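Local coordinates for protein alpha-amylase (Eisenia fetida, PDB 6M4K) that probably catalyses the endohydrolysis of internal alpha-1,4-glucosidic linkages in starch-like polysaccharides, as a calcium-binding, cold-active alpha-amylase of glycoside hydrolase family 13, at residues V131-N136 against N176-V181; V256-H261 against G288-F293; L317-A322 against Y346-N351; G446-D451 against R470-V475. All blocks are in the same frame, centred on the assembly; numbering follows the deposited sequence. Where two conformers were deposited one is given.

Contact 1. Residues V131-N136 against N176-V181. With SO4 (sulfate ion), chain H.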
loop_
_atom_site.group_PDB
_atom_site.type_symbol
_atom_site.label_atom_id
_atom_site.label_comp_id
_atom_site.label_asym_id
_atom_site.label_seq_id
_atom_site.Cartn_x
_atom_site.Cartn_y
_atom_site.Cartn_z
ATOM N N VAL A 131 8.255 16.702 22.264
ATOM C CA VAL A 131 8.984 15.434 22.246
ATOM C C VAL A 131 9.735 15.154 23.566
ATOM O O VAL A 131 9.416 14.175 24.238
ATOM C CB VAL A 131 9.839 15.276 20.966
ATOM C CG1 VAL A 131 10.675 14.020 21.041
ATOM C CG2 VAL A 131 8.953 15.272 19.724
ATOM N N PRO A 132 10.711 16.005 23.961
ATOM C CA PRO A 132 11.296 17.175 23.297
ATOM C C PRO A 132 12.506 16.821 22.415
ATOM O O PRO A 132 13.287 15.909 22.746
ATOM C CB PRO A 132 11.748 18.039 24.477
ATOM C CG PRO A 132 12.187 17.031 25.494
ATOM C CD PRO A 132 11.235 15.854 25.338
ATOM N N TYR A 133 12.654 17.555 21.311
ATOM C CA TYR A 133 13.861 17.552 20.498
ATOM C C TYR A 133 14.378 18.979 20.383
ATOM O O TYR A 133 13.587 19.929 20.337
ATOM C CB TYR A 133 13.572 17.116 19.062
ATOM C CG TYR A 133 13.315 15.642 18.778
ATOM C CD1 TYR A 133 14.093 14.640 19.347
ATOM C CD2 TYR A 133 12.323 15.274 17.869
ATOM C CE1 TYR A 133 13.867 13.294 19.036
ATOM C CE2 TYR A 133 12.091 13.942 17.547
ATOM C CZ TYR A 133 12.871 12.964 18.134
ATOM O OH TYR A 133 12.659 11.639 17.819
ATOM N N GLY A 134 15.706 19.111 20.291
ATOM C CA GLY A 134 16.365 20.358 19.961
ATOM C C GLY A 134 17.416 20.129 18.892
ATOM O O GLY A 134 17.520 19.030 18.343
ATOM N N PRO A 135 18.225 21.152 18.585
ATOM C CA PRO A 135 19.213 21.035 17.497
ATOM C C PRO A 135 20.161 19.857 17.600
ATOM O O PRO A 135 20.559 19.326 16.554
ATOM C CB PRO A 135 19.967 22.373 17.576
ATOM C CG PRO A 135 18.933 23.321 18.072
ATOM C CD PRO A 135 18.112 22.537 19.077
ATOM N N ASN A 136 20.539 19.428 18.811
ATOM C CA ASN A 136 21.478 18.315 18.945
ATOM C C ASN A 136 20.891 17.007 18.445
ATOM O O ASN A 136 21.634 16.042 18.240
ATOM C CB ASN A 136 21.905 18.125 20.404
ATOM C CG ASN A 136 22.707 19.289 20.934
ATOM O OD1 ASN A 136 23.419 19.949 20.189
ATOM N ND2 ASN A 136 22.581 19.556 22.230
ATOM N N ASN A 176 21.524 8.039 20.565
ATOM C CA ASN A 176 20.815 7.170 21.497
ATOM C C ASN A 176 19.476 7.770 21.906
ATOM O O ASN A 176 18.482 7.050 22.040
ATOM C CB ASN A 176 21.677 6.902 22.733
ATOM C CG ASN A 176 22.795 5.917 22.461
ATOM O OD1 ASN A 176 22.818 5.254 21.425
ATOM N ND2 ASN A 176 23.725 5.807 23.402
ATOM N N TYR A 177 19.432 9.085 22.117
ATOM C CA TYR A 177 18.191 9.709 22.556
ATOM C C TYR A 177 17.104 9.607 21.492
ATOM O O TYR A 177 15.956 9.277 21.805
ATOM C CB TYR A 177 18.453 11.164 22.929
ATOM C CG TYR A 177 17.206 11.895 23.331
ATOM C CD1 TYR A 177 16.634 11.690 24.572
ATOM C CD2 TYR A 177 16.588 12.782 22.462
ATOM C CE1 TYR A 177 15.489 12.352 24.945
ATOM C CE2 TYR A 177 15.440 13.443 22.822
ATOM C CZ TYR A 177 14.896 13.228 24.066
ATOM O OH TYR A 177 13.749 13.893 24.445
ATOM N N VAL A 178 17.448 9.877 20.231
ATOM C CA VAL A 178 16.467 9.771 19.151
ATOM C C VAL A 178 15.963 8.340 19.034
ATOM O O VAL A 178 14.755 8.096 18.916
ATOM C CB VAL A 178 17.059 10.302 17.833
ATOM C CG1 VAL A 178 16.118 10.012 16.670
ATOM C CG2 VAL A 178 17.321 11.806 17.941
ATOM N N ARG A 179 16.875 7.369 19.103
ATOM C CA ARG A 179 16.472 5.965 19.032
ATOM C C ARG A 179 15.529 5.601 20.167
ATOM O O ARG A 179 14.538 4.887 19.957
ATOM C CB ARG A 179 17.704 5.061 19.063
ATOM C CG ARG A 179 18.614 5.265 17.884
ATOM C CD ARG A 179 19.955 4.578 18.086
ATOM N NE ARG A 179 20.738 4.554 16.856
ATOM C CZ ARG A 179 21.880 3.888 16.723
ATOM N NH1 ARG A 179 22.364 3.199 17.751
ATOM N NH2 ARG A 179 22.526 3.901 15.566
ATOM N N ASP A 180 15.821 6.082 21.382
ATOM C CA ASP A 180 14.973 5.782 22.529
ATOM C C ASP A 180 13.595 6.413 22.375
ATOM O O ASP A 180 12.576 5.785 22.685
ATOM C CB ASP A 180 15.627 6.304 23.813
ATOM C CG ASP A 180 16.812 5.465 24.263
ATOM O OD1 ASP A 180 17.006 4.342 23.754
ATOM O OD2 ASP A 180 17.544 5.941 25.158
ATOM N N VAL A 181 13.554 7.671 21.934
ATOM C CA VAL A 181 12.288 8.386 21.787
ATOM C C VAL A 181 11.414 7.728 20.728
ATOM O O VAL A 181 10.202 7.541 20.923
ATOM C CB VAL A 181 12.565 9.863 21.457
ATOM C CG1 VAL A 181 11.332 10.518 20.879
ATOM C CG2 VAL A 181 13.031 10.600 22.713
HETATM S S SO4 H . 25.435 1.711 16.319
HETATM O O1 SO4 H . 26.875 1.495 16.425
HETATM O O2 SO4 H . 24.836 0.640 15.530
HETATM O O3 SO4 H . 25.189 2.994 15.670
HETATM O O4 SO4 H . 24.843 1.723 17.657
#
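Val131, Pro132 and Tyr133 run as a loop past the first turn of the helix that begins at Asn176, with CA of Tyr133 8.3 Å from CA of Val178, so that side chains do the bridging; the peptide before Pro132 is cis. The polar link is Tyr177: its OH donates to the carbonyl O of Pro132 at 2.7 Å, lying in the carbonyl plane with a C=O...O angle of 146°. CG of Tyr177 stands anti to its own nitrogen (chi1 177°), which carries the ring off the helix to the loop, where Pro132 O meets it at the edge. CD1 of Tyr133 meets CE2 of Tyr177 at 3.9 Å, the rings crossing obliquely. CE1 of Tyr133 reaches CG2 of Val178 at 3.9 Å, its OH lies 3.5 Å from CG1 of Val181, and the methyl CG1 of Val131 sits over the centre of one ring face and touches Val181 CG1 at 3.6 Å. A leucine in place of Tyr133 would probably lose the ring's contacts with Val178 and Val181 and leave the hydroxyl of Tyr72 without its hydrogen-bond partner. The calcium ion lies about 10 Å from the Val178 side chain. Arg179, whose CB points away from the loop, bonds a sulfate, probably from the crystallisation liquor, through NH1 and NH2. The contact ties the loop between strand 120-122 and helix 157-162 to helix 176-192, which Arg179 in turn joins to Asp209 of helix 207-214.

Contact 2. Residues V256-H261 against G288-F293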
loop_
_atom_site.group_PDB
_atom_site.type_symbol
_atom_site.label_atom_id
_atom_site.label_comp_id
_atom_site.label_asym_id
_atom_site.label_seq_id
_atom_site.Cartn_x
_atom_site.Cartn_y
_atom_site.Cartn_z
ATOM N N VAL A 256 10.184 -4.765 2.327
ATOM C CA VAL A 256 10.454 -3.506 1.649
ATOM C C VAL A 256 9.419 -3.316 0.555
ATOM O O VAL A 256 9.075 -4.267 -0.157
ATOM C CB VAL A 256 11.887 -3.474 1.072
ATOM C CG1 VAL A 256 12.150 -2.164 0.360
ATOM C CG2 VAL A 256 12.917 -3.703 2.190
ATOM N N THR A 257 8.909 -2.093 0.437
ATOM C CA THR A 257 8.051 -1.731 -0.685
ATOM C C THR A 257 8.797 -1.932 -1.993
ATOM O O THR A 257 9.878 -1.370 -2.197
ATOM C CB THR A 257 7.688 -0.245 -0.583
ATOM O OG1 THR A 257 8.896 0.531 -0.488
ATOM C CG2 THR A 257 6.816 0.038 0.634
ATOM N N GLU A 258 8.197 -2.684 -2.913
ATOM C CA GLU A 258 8.807 -2.888 -4.227
ATOM C C GLU A 258 8.121 -1.976 -5.244
ATOM O O GLU A 258 7.108 -2.337 -5.851
ATOM C CB GLU A 258 8.755 -4.363 -4.617
ATOM C CG GLU A 258 9.326 -4.680 -6.010
ATOM C CD GLU A 258 10.714 -4.104 -6.244
ATOM O OE1 GLU A 258 11.698 -4.884 -6.283
ATOM O OE2 GLU A 258 10.829 -2.871 -6.418
ATOM N N PHE A 259 8.671 -0.771 -5.419
ATOM C CA PHE A 259 8.103 0.162 -6.385
ATOM C C PHE A 259 8.299 -0.287 -7.833
ATOM O O PHE A 259 7.579 0.181 -8.724
ATOM C CB PHE A 259 8.682 1.559 -6.156
ATOM C CG PHE A 259 8.067 2.280 -4.991
ATOM C CD1 PHE A 259 8.529 2.071 -3.693
ATOM C CD2 PHE A 259 6.999 3.146 -5.194
ATOM C CE1 PHE A 259 7.944 2.731 -2.622
ATOM C CE2 PHE A 259 6.409 3.806 -4.126
ATOM C CZ PHE A 259 6.877 3.599 -2.842
ATOM N N LYS A 260 9.238 -1.196 -8.103
ATOM C CA LYS A 260 9.363 -1.689 -9.474
ATOM C C LYS A 260 8.128 -2.461 -9.905
ATOM O O LYS A 260 7.813 -2.512 -11.094
ATOM C CB LYS A 260 10.598 -2.582 -9.625
ATOM C CG LYS A 260 11.915 -1.854 -9.412
ATOM C CD LYS A 260 13.077 -2.851 -9.295
ATOM C CE LYS A 260 14.408 -2.141 -9.043
ATOM N NZ LYS A 260 15.498 -3.134 -8.804
ATOM N N HIS A 261 7.422 -3.060 -8.952
ATOM C CA HIS A 261 6.266 -3.897 -9.261
ATOM C C HIS A 261 5.172 -3.087 -9.956
ATOM O O HIS A 261 4.715 -3.442 -11.051
ATOM C CB HIS A 261 5.813 -4.521 -7.936
ATOM C CG HIS A 261 4.478 -5.190 -7.949
ATOM N ND1 HIS A 261 4.335 -6.562 -8.020
ATOM C CD2 HIS A 261 3.232 -4.686 -7.794
ATOM C CE1 HIS A 261 3.052 -6.865 -7.927
ATOM N NE2 HIS A 261 2.363 -5.744 -7.789
ATOM N N GLY A 288 14.157 -8.491 -12.120
ATOM C CA GLY A 288 15.059 -7.600 -11.418
ATOM C C GLY A 288 14.462 -6.988 -10.171
ATOM O O GLY A 288 14.879 -5.899 -9.757
ATOM N N GLN A 289 13.488 -7.655 -9.565
ATOM C CA GLN A 289 12.788 -7.165 -8.384
ATOM C C GLN A 289 13.236 -7.948 -7.157
ATOM O O GLN A 289 13.960 -8.945 -7.247
ATOM C CB GLN A 289 11.267 -7.282 -8.573
ATOM C CG GLN A 289 10.753 -6.525 -9.791
ATOM C CD GLN A 289 9.231 -6.549 -9.945
ATOM O OE1 GLN A 289 8.502 -7.158 -9.146
ATOM N NE2 GLN A 289 8.742 -5.861 -10.961
ATOM N N LEU A 290 12.802 -7.480 -5.992
ATOM C CA LEU A 290 13.020 -8.208 -4.751
ATOM C C LEU A 290 12.360 -9.580 -4.824
ATOM O O LEU A 290 11.418 -9.810 -5.590
ATOM C CB LEU A 290 12.370 -7.451 -3.590
ATOM C CG LEU A 290 12.959 -6.084 -3.266
ATOM C CD1 LEU A 290 12.208 -5.419 -2.117
ATOM C CD2 LEU A 290 14.446 -6.221 -2.955
ATOM N N SER A 291 12.849 -10.506 -4.009
ATOM C CA SER A 291 12.132 -11.760 -3.852
ATOM C C SER A 291 10.748 -11.487 -3.273
ATOM O O SER A 291 10.545 -10.550 -2.494
ATOM C CB SER A 291 12.899 -12.724 -2.941
ATOM O OG SER A 291 12.675 -12.440 -1.571
ATOM N N GLY A 292 9.785 -12.305 -3.680
ATOM C CA GLY A 292 8.428 -12.140 -3.182
ATOM C C GLY A 292 8.350 -12.108 -1.664
ATOM O O GLY A 292 7.558 -11.353 -1.088
ATOM N N PHE A 293 9.168 -12.931 -0.991
ATOM C CA PHE A 293 9.103 -13.000 0.465
ATOM C C PHE A 293 9.619 -11.731 1.122
ATOM O O PHE A 293 9.326 -11.497 2.296
ATOM C CB PHE A 293 9.915 -14.185 0.998
ATOM C CG PHE A 293 9.390 -15.530 0.585
ATOM C CD1 PHE A 293 8.121 -15.684 0.031
ATOM C CD2 PHE A 293 10.177 -16.656 0.769
ATOM C CE1 PHE A 293 7.666 -16.948 -0.355
ATOM C CE2 PHE A 293 9.725 -17.909 0.405
ATOM C CZ PHE A 293 8.477 -18.061 -0.153
#
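In this TIM barrel, the turn from strand 255-257 into helix 259-270 meets the loop that leads back into the next parallel strand, 295-297, so the contact joins the two ends of one beta-alpha-beta crossover. Glu258 is its hub. As N-cap of the helix it accepts from the backbone N of Lys260 through OE2 at 2.9 Å, the donor standing 36° out of the carboxylate plane. The other oxygen, OE1, takes the backbone N-H of Leu290 at 2.8 Å, nearly end-on to the C-O bond and close to straight, 165° at the hydrogen. A bend at chi2 (51°) after an anti start turns the carboxylate back to serve both. CB of Lys260 touches CG of Gln289; the extended lysine chain then runs to Gly288, where NZ donates to the carbonyl O at 3.0 Å. Gln289 lays its CB 3.3 Å from Glu258 OE1, while its amide NE2 is bonded to Asn264. On the strand side, CD1 of Leu290 packs on CB of Val256 at 3.7 Å, the two side chains crossing at about a right angle. His261 turns its ring away to Glu332. One buried carboxylate satisfies two backbone N-H groups from separate parts of the crossover; the nearby helix N-terminus and these donors probably stabilise its negative charge, and the Lys260 ammonium, though bonded to the Gly288 carbonyl, may help at a distance.

Contact 3. Residues L317-A322 against Y346-N351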
loop_
_atom_site.group_PDB
_atom_site.type_symbol
_atom_site.label_atom_id
_atom_site.label_comp_id
_atom_site.label_asym_id
_atom_site.label_seq_id
_atom_site.Cartn_x
_atom_site.Cartn_y
_atom_site.Cartn_z
ATOM N N LEU A 317 -0.714 3.149 -12.688
ATOM C CA LEU A 317 -2.155 3.068 -12.868
ATOM C C LEU A 317 -2.869 3.383 -11.559
ATOM O O LEU A 317 -2.417 2.994 -10.474
ATOM C CB LEU A 317 -2.559 1.683 -13.371
ATOM C CG LEU A 317 -2.139 1.405 -14.813
ATOM C CD1 LEU A 317 -2.274 -0.078 -15.149
ATOM C CD2 LEU A 317 -2.983 2.268 -15.770
ATOM N N THR A 318 -3.977 4.117 -11.668
ATOM C CA THR A 318 -4.728 4.598 -10.520
ATOM C C THR A 318 -6.207 4.524 -10.855
ATOM O O THR A 318 -6.595 4.163 -11.966
ATOM C CB THR A 318 -4.385 6.058 -10.210
ATOM O OG1 THR A 318 -4.992 6.901 -11.208
ATOM C CG2 THR A 318 -2.893 6.290 -10.225
ATOM N N PHE A 319 -7.047 4.897 -9.887
ATOM C CA PHE A 319 -8.492 4.898 -10.120
ATOM C C PHE A 319 -8.903 5.829 -11.262
ATOM O O PHE A 319 -10.005 5.672 -11.797
ATOM C CB PHE A 319 -9.260 5.236 -8.834
ATOM C CG PHE A 319 -9.098 6.660 -8.371
ATOM C CD1 PHE A 319 -9.971 7.648 -8.814
ATOM C CD2 PHE A 319 -8.105 7.004 -7.476
ATOM C CE1 PHE A 319 -9.839 8.952 -8.389
ATOM C CE2 PHE A 319 -7.969 8.317 -7.040
ATOM C CZ PHE A 319 -8.845 9.297 -7.505
ATOM N N PHE A 320 -8.047 6.776 -11.652
ATOM C CA PHE A 320 -8.347 7.609 -12.817
ATOM C C PHE A 320 -8.284 6.822 -14.123
ATOM O O PHE A 320 -8.850 7.266 -15.129
ATOM C CB PHE A 320 -7.406 8.821 -12.867
ATOM C CG PHE A 320 -7.777 9.930 -11.917
ATOM C CD1 PHE A 320 -8.867 10.743 -12.177
ATOM C CD2 PHE A 320 -7.019 10.184 -10.784
ATOM C CE1 PHE A 320 -9.204 11.773 -11.310
ATOM C CE2 PHE A 320 -7.351 11.208 -9.920
ATOM C CZ PHE A 320 -8.441 12.005 -10.185
ATOM N N GLU A 321 -7.601 5.675 -14.140
ATOM C CA GLU A 321 -7.575 4.788 -15.294
ATOM C C GLU A 321 -8.207 3.469 -14.865
ATOM O O GLU A 321 -7.549 2.426 -14.841
ATOM C CB GLU A 321 -6.133 4.577 -15.779
ATOM C CG GLU A 321 -5.379 5.870 -16.130
ATOM C CD GLU A 321 -4.796 6.587 -14.916
ATOM O OE1 GLU A 321 -4.346 5.901 -13.967
ATOM O OE2 GLU A 321 -4.799 7.840 -14.893
ATOM N N ALA A 322 -9.497 3.511 -14.529
ATOM C CA ALA A 322 -10.103 2.453 -13.726
ATOM C C ALA A 322 -10.064 1.097 -14.419
ATOM O O ALA A 322 -9.826 0.070 -13.766
ATOM C CB ALA A 322 -11.539 2.832 -13.367
ATOM N N TYR A 346 -9.237 8.879 -2.102
ATOM C CA TYR A 346 -10.270 9.884 -2.265
ATOM C C TYR A 346 -10.055 10.639 -3.574
ATOM O O TYR A 346 -8.950 10.713 -4.109
ATOM C CB TYR A 346 -10.317 10.841 -1.069
ATOM C CG TYR A 346 -9.057 11.646 -0.787
ATOM C CD1 TYR A 346 -8.757 12.778 -1.539
ATOM C CD2 TYR A 346 -8.193 11.303 0.257
ATOM C CE1 TYR A 346 -7.636 13.533 -1.277
ATOM C CE2 TYR A 346 -7.066 12.060 0.529
ATOM C CZ TYR A 346 -6.790 13.181 -0.235
ATOM O OH TYR A 346 -5.685 13.936 0.054
ATOM N N ASN A 347 -11.142 11.224 -4.074
ATOM C CA ASN A 347 -11.093 12.039 -5.279
ATOM C C ASN A 347 -10.589 13.439 -4.955
ATOM O O ASN A 347 -10.786 13.960 -3.857
ATOM C CB ASN A 347 -12.499 12.113 -5.879
ATOM C CG ASN A 347 -12.496 12.432 -7.361
ATOM O OD1 ASN A 347 -11.451 12.534 -7.993
ATOM N ND2 ASN A 347 -13.691 12.575 -7.926
ATOM N N TRP A 348 -9.935 14.050 -5.928
ATOM C CA TRP A 348 -9.478 15.423 -5.791
ATOM C C TRP A 348 -9.378 16.008 -7.187
ATOM O O TRP A 348 -9.387 15.265 -8.175
ATOM C CB TRP A 348 -8.132 15.504 -5.046
ATOM C CG TRP A 348 -6.911 15.228 -5.893
ATOM C CD1 TRP A 348 -6.096 16.155 -6.496
ATOM C CD2 TRP A 348 -6.356 13.941 -6.216
ATOM N NE1 TRP A 348 -5.075 15.520 -7.173
ATOM C CE2 TRP A 348 -5.216 14.165 -7.019
ATOM C CE3 TRP A 348 -6.710 12.620 -5.899
ATOM C CZ2 TRP A 348 -4.436 13.125 -7.510
ATOM C CZ3 TRP A 348 -5.922 11.584 -6.390
ATOM C CH2 TRP A 348 -4.805 11.848 -7.189
ATOM N N PRO A 349 -9.338 17.376 -7.315
ATOM C CA PRO A 349 -9.350 17.969 -8.669
ATOM C C PRO A 349 -7.987 17.900 -9.344
ATOM O O PRO A 349 -7.303 18.911 -9.571
ATOM C CB PRO A 349 -9.803 19.407 -8.387
ATOM C CG PRO A 349 -9.228 19.696 -7.041
ATOM C CD PRO A 349 -9.395 18.407 -6.262
ATOM N N ARG A 350 -7.560 16.675 -9.672
ATOM C CA ARG A 350 -6.287 16.489 -10.356
ATOM C C ARG A 350 -6.246 17.353 -11.610
ATOM O O ARG A 350 -7.191 17.354 -12.402
ATOM C CB ARG A 350 -6.108 15.011 -10.731
ATOM C CG ARG A 350 -4.715 14.677 -11.272
ATOM C CD ARG A 350 -4.603 13.226 -11.733
ATOM N NE ARG A 350 -5.294 13.061 -13.005
ATOM C CZ ARG A 350 -5.196 11.996 -13.790
ATOM N NH1 ARG A 350 -4.440 10.967 -13.429
ATOM N NH2 ARG A 350 -5.846 11.958 -14.947
ATOM N N ASN A 351 -5.144 18.074 -11.786
ATOM C CA ASN A 351 -5.079 19.131 -12.800
ATOM C C ASN A 351 -3.640 19.179 -13.320
ATOM O O ASN A 351 -2.805 19.919 -12.800
ATOM C CB ASN A 351 -5.506 20.461 -12.192
ATOM C CG ASN A 351 -5.592 21.564 -13.212
ATOM O OD1 ASN A 351 -6.384 21.478 -14.143
ATOM N ND2 ASN A 351 -4.787 22.595 -13.049
HETATM O O HOH W 1 -3.645 9.667 -10.963
HETATM O O HOH W 2 -6.146 9.540 -16.356
#
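Tyr346 enters the contact through its backbone: its carbonyl O lies 3.7 Å from CZ of Phe319, while its side chain points away. Asn347 brings OD1 to the edge of the Phe319 ring, 3.9 Å from CE1, the amide standing almost square to that ring; its ND2 is held by the carbonyl of Gly380. Trp348 follows with a T-shaped pair. The edge of Phe320 at CE2 points into the face of the indole's six-membered ring, planes at 86° and centroids 5.4 Å apart, and CZ of Phe319 meets CZ3 at a slant. The indole NE1 is bonded to Asp357. Past Pro349, Arg350 lays its guanidinium flat on Phe320, planes 17° apart and CZ 4.1 Å from the ring centroid, a cation-pi stack; CE1 of Phe319 covers the opposite face. A bend at chi3 (75°) folds the arginine over the ring. At its edge NH1 reaches OE2 of Glu321 in a weak salt bridge of 3.5 Å, and one water joins that oxygen to NH2 while another joins NH1 to OG1 of Thr318. A leucine in place of Arg350 would probably strip the Phe320 face of its charged lid and leave Glu321 OE2 without its ion-pair mate. The Arg350 charge is probably eased by the Phe320 face and, at its edge, by Glu321, directly but weakly and through one water.

Contact 4. Residues G446-D451 against R470-V475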
loop_
_atom_site.group_PDB
_atom_site.type_symbol
_atom_site.label_atom_id
_atom_site.label_comp_id
_atom_site.label_asym_id
_atom_site.label_seq_id
_atom_site.Cartn_x
_atom_site.Cartn_y
_atom_site.Cartn_z
ATOM N N GLY A 446 -14.327 -30.392 -13.152
ATOM C CA GLY A 446 -15.452 -30.136 -14.033
ATOM C C GLY A 446 -16.641 -29.580 -13.269
ATOM O O GLY A 446 -16.897 -29.949 -12.120
ATOM N N GLY A 447 -17.361 -28.669 -13.904
ATOM C CA GLY A 447 -18.541 -28.114 -13.281
ATOM C C GLY A 447 -18.902 -26.761 -13.856
ATOM O O GLY A 447 -18.340 -26.304 -14.855
ATOM N N GLU A 448 -19.844 -26.123 -13.177
ATOM C CA GLU A 448 -20.415 -24.858 -13.614
ATOM C C GLU A 448 -19.883 -23.748 -12.720
ATOM O O GLU A 448 -20.090 -23.762 -11.502
ATOM C CB GLU A 448 -21.943 -24.903 -13.589
ATOM C CG GLU A 448 -22.529 -26.103 -14.322
ATOM C CD GLU A 448 -24.029 -26.000 -14.521
ATOM O OE1 GLU A 448 -24.482 -25.014 -15.137
ATOM O OE2 GLU A 448 -24.755 -26.902 -14.055
ATOM N N TYR A 449 -19.185 -22.789 -13.332
ATOM C CA TYR A 449 -18.538 -21.696 -12.622
ATOM C C TYR A 449 -19.070 -20.359 -13.116
ATOM O O TYR A 449 -19.491 -20.231 -14.267
ATOM C CB TYR A 449 -17.027 -21.718 -12.869
ATOM C CG TYR A 449 -16.296 -22.918 -12.315
ATOM C CD1 TYR A 449 -16.347 -24.156 -12.950
ATOM C CD2 TYR A 449 -15.518 -22.803 -11.170
ATOM C CE1 TYR A 449 -15.664 -25.242 -12.446
ATOM C CE2 TYR A 449 -14.829 -23.877 -10.664
ATOM C CZ TYR A 449 -14.903 -25.096 -11.298
ATOM O OH TYR A 449 -14.212 -26.159 -10.788
ATOM N N CYS A 450 -19.030 -19.354 -12.248
ATOM C CA CYS A 450 -19.372 -17.991 -12.620
ATOM C C CYS A 450 -18.117 -17.131 -12.668
ATOM O O CYS A 450 -17.183 -17.319 -11.879
ATOM C CB CYS A 450 -20.336 -17.360 -11.617
ATOM S SG CYS A 450 -21.809 -18.335 -11.288
ATOM N N ASP A 451 -18.118 -16.172 -13.588
ATOM C CA ASP A 451 -17.053 -15.184 -13.666
ATOM C C ASP A 451 -17.174 -14.229 -12.485
ATOM O O ASP A 451 -18.099 -13.411 -12.425
ATOM C CB ASP A 451 -17.161 -14.419 -14.978
ATOM C CG ASP A 451 -16.309 -13.178 -14.983
ATOM O OD1 ASP A 451 -15.191 -13.232 -14.422
ATOM O OD2 ASP A 451 -16.744 -12.142 -15.518
ATOM N N ARG A 470 -21.664 -12.259 -16.567
ATOM C CA ARG A 470 -21.504 -12.992 -17.812
ATOM C C ARG A 470 -22.139 -14.375 -17.719
ATOM O O ARG A 470 -22.455 -14.881 -16.637
ATOM C CB ARG A 470 -20.020 -13.142 -18.169
ATOM C CG ARG A 470 -19.309 -11.832 -18.450
ATOM C CD ARG A 470 -17.875 -12.055 -18.916
ATOM N NE ARG A 470 -17.117 -10.803 -18.931
ATOM C CZ ARG A 470 -17.152 -9.912 -19.917
ATOM N NH1 ARG A 470 -17.913 -10.123 -20.984
ATOM N NH2 ARG A 470 -16.429 -8.801 -19.833
ATOM N N ALA A 471 -22.317 -14.987 -18.888
ATOM C CA ALA A 471 -22.820 -16.347 -18.956
ATOM C C ALA A 471 -21.906 -17.299 -18.194
ATOM O O ALA A 471 -20.695 -17.089 -18.079
ATOM C CB ALA A 471 -22.924 -16.796 -20.415
ATOM N N THR A 472 -22.509 -18.364 -17.683
ATOM C CA THR A 472 -21.787 -19.355 -16.903
ATOM C C THR A 472 -20.689 -20.014 -17.732
ATOM O O THR A 472 -20.870 -20.305 -18.918
ATOM C CB THR A 472 -22.792 -20.405 -16.439
ATOM O OG1 THR A 472 -23.373 -19.999 -15.192
ATOM C CG2 THR A 472 -22.127 -21.733 -16.294
ATOM N N VAL A 473 -19.545 -20.257 -17.095
ATOM C CA VAL A 473 -18.414 -20.932 -17.719
ATOM C C VAL A 473 -18.468 -22.410 -17.350
ATOM O O VAL A 473 -18.455 -22.762 -16.164
ATOM C CB VAL A 473 -17.082 -20.311 -17.268
ATOM C CG1 VAL A 473 -15.923 -21.115 -17.810
ATOM C CG2 VAL A 473 -16.994 -18.853 -17.696
ATOM N N ILE A 474 -18.497 -23.279 -18.359
ATOM C CA ILE A 474 -18.522 -24.722 -18.149
ATOM C C ILE A 474 -17.102 -25.254 -18.230
ATOM O O ILE A 474 -16.445 -25.143 -19.273
ATOM C CB ILE A 474 -19.410 -25.425 -19.187
ATOM C CG1 ILE A 474 -20.854 -24.936 -19.074
ATOM C CG2 ILE A 474 -19.311 -26.936 -19.025
ATOM C CD1 ILE A 474 -21.461 -25.137 -17.712
ATOM N N VAL A 475 -16.630 -25.860 -17.147
ATOM C CA VAL A 475 -15.395 -26.627 -17.181
ATOM C C VAL A 475 -15.781 -28.067 -17.475
ATOM O O VAL A 475 -16.544 -28.679 -16.720
ATOM C CB VAL A 475 -14.617 -26.495 -15.864
ATOM C CG1 VAL A 475 -13.383 -27.362 -15.890
ATOM C CG2 VAL A 475 -14.234 -25.029 -15.626
HETATM O O HOH W 3 -20.287 -16.213 -15.369
HETATM O O HOH W 4 -15.768 -9.973 -16.716
#
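Glu448 and Ile474 face each other across a two-stranded antiparallel sheet, and on the other face Tyr449 meets Val475. Gly447 with Val475 and Tyr449 with Val473 are hydrogen-bonded pairs, Glu448 with Ile474 a non-hydrogen-bonded one. Ile474 has chi1 -61° and chi2 -58°, which swings CD1 across to CG of Glu448 at 3.7 Å; the two chains point the same way. Tyr449, its CG beside the backbone N (chi1 -65°), turns its ring along the strand so that CE1 lies 3.5 Å from CG2 of Val475, while its OH bonds to Pro445. This apolar face packs on Ile495. Beyond the strands Asp451 OD2 stands at the edge of the Arg470 guanidinium in a long salt bridge to NE. A water joins NE to OD2, and another spans Asp451 N and Arg470 O. Ser454 OG bonds to Asp451 OD2, and Arg470 NH2 bonds to the carbonyl O of Asn490. With Arg470 NE and Asp451 OD2 3.7 Å apart, the charges meet mainly through one bridging water, and the direct attraction is probably modest.

How the contacts relate
Contacts 1, 2 and 3 belong to the family 13 catalytic region, contact 4 to the C-terminal all-beta domain, and all four follow one another in series along the chain. Contacts 2 and 3 are the closest pair, nearest atoms about 9 Å apart; contact 2 lies where barrel strand 255-257 passes into its helix, contact 3 between the loops that follow strands 295-297 and 339-344. Contact 1 lies toward the edge of the molecule, the Val178 side chain about 10 Å from the calcium ion, and its centre is 61 Å from that of contact 4 on the opposite side of the chain's centre. In contact 2 the side chain of Val256 is about 10 Å from that of the calcium ligand Arg161. No two contacts touch.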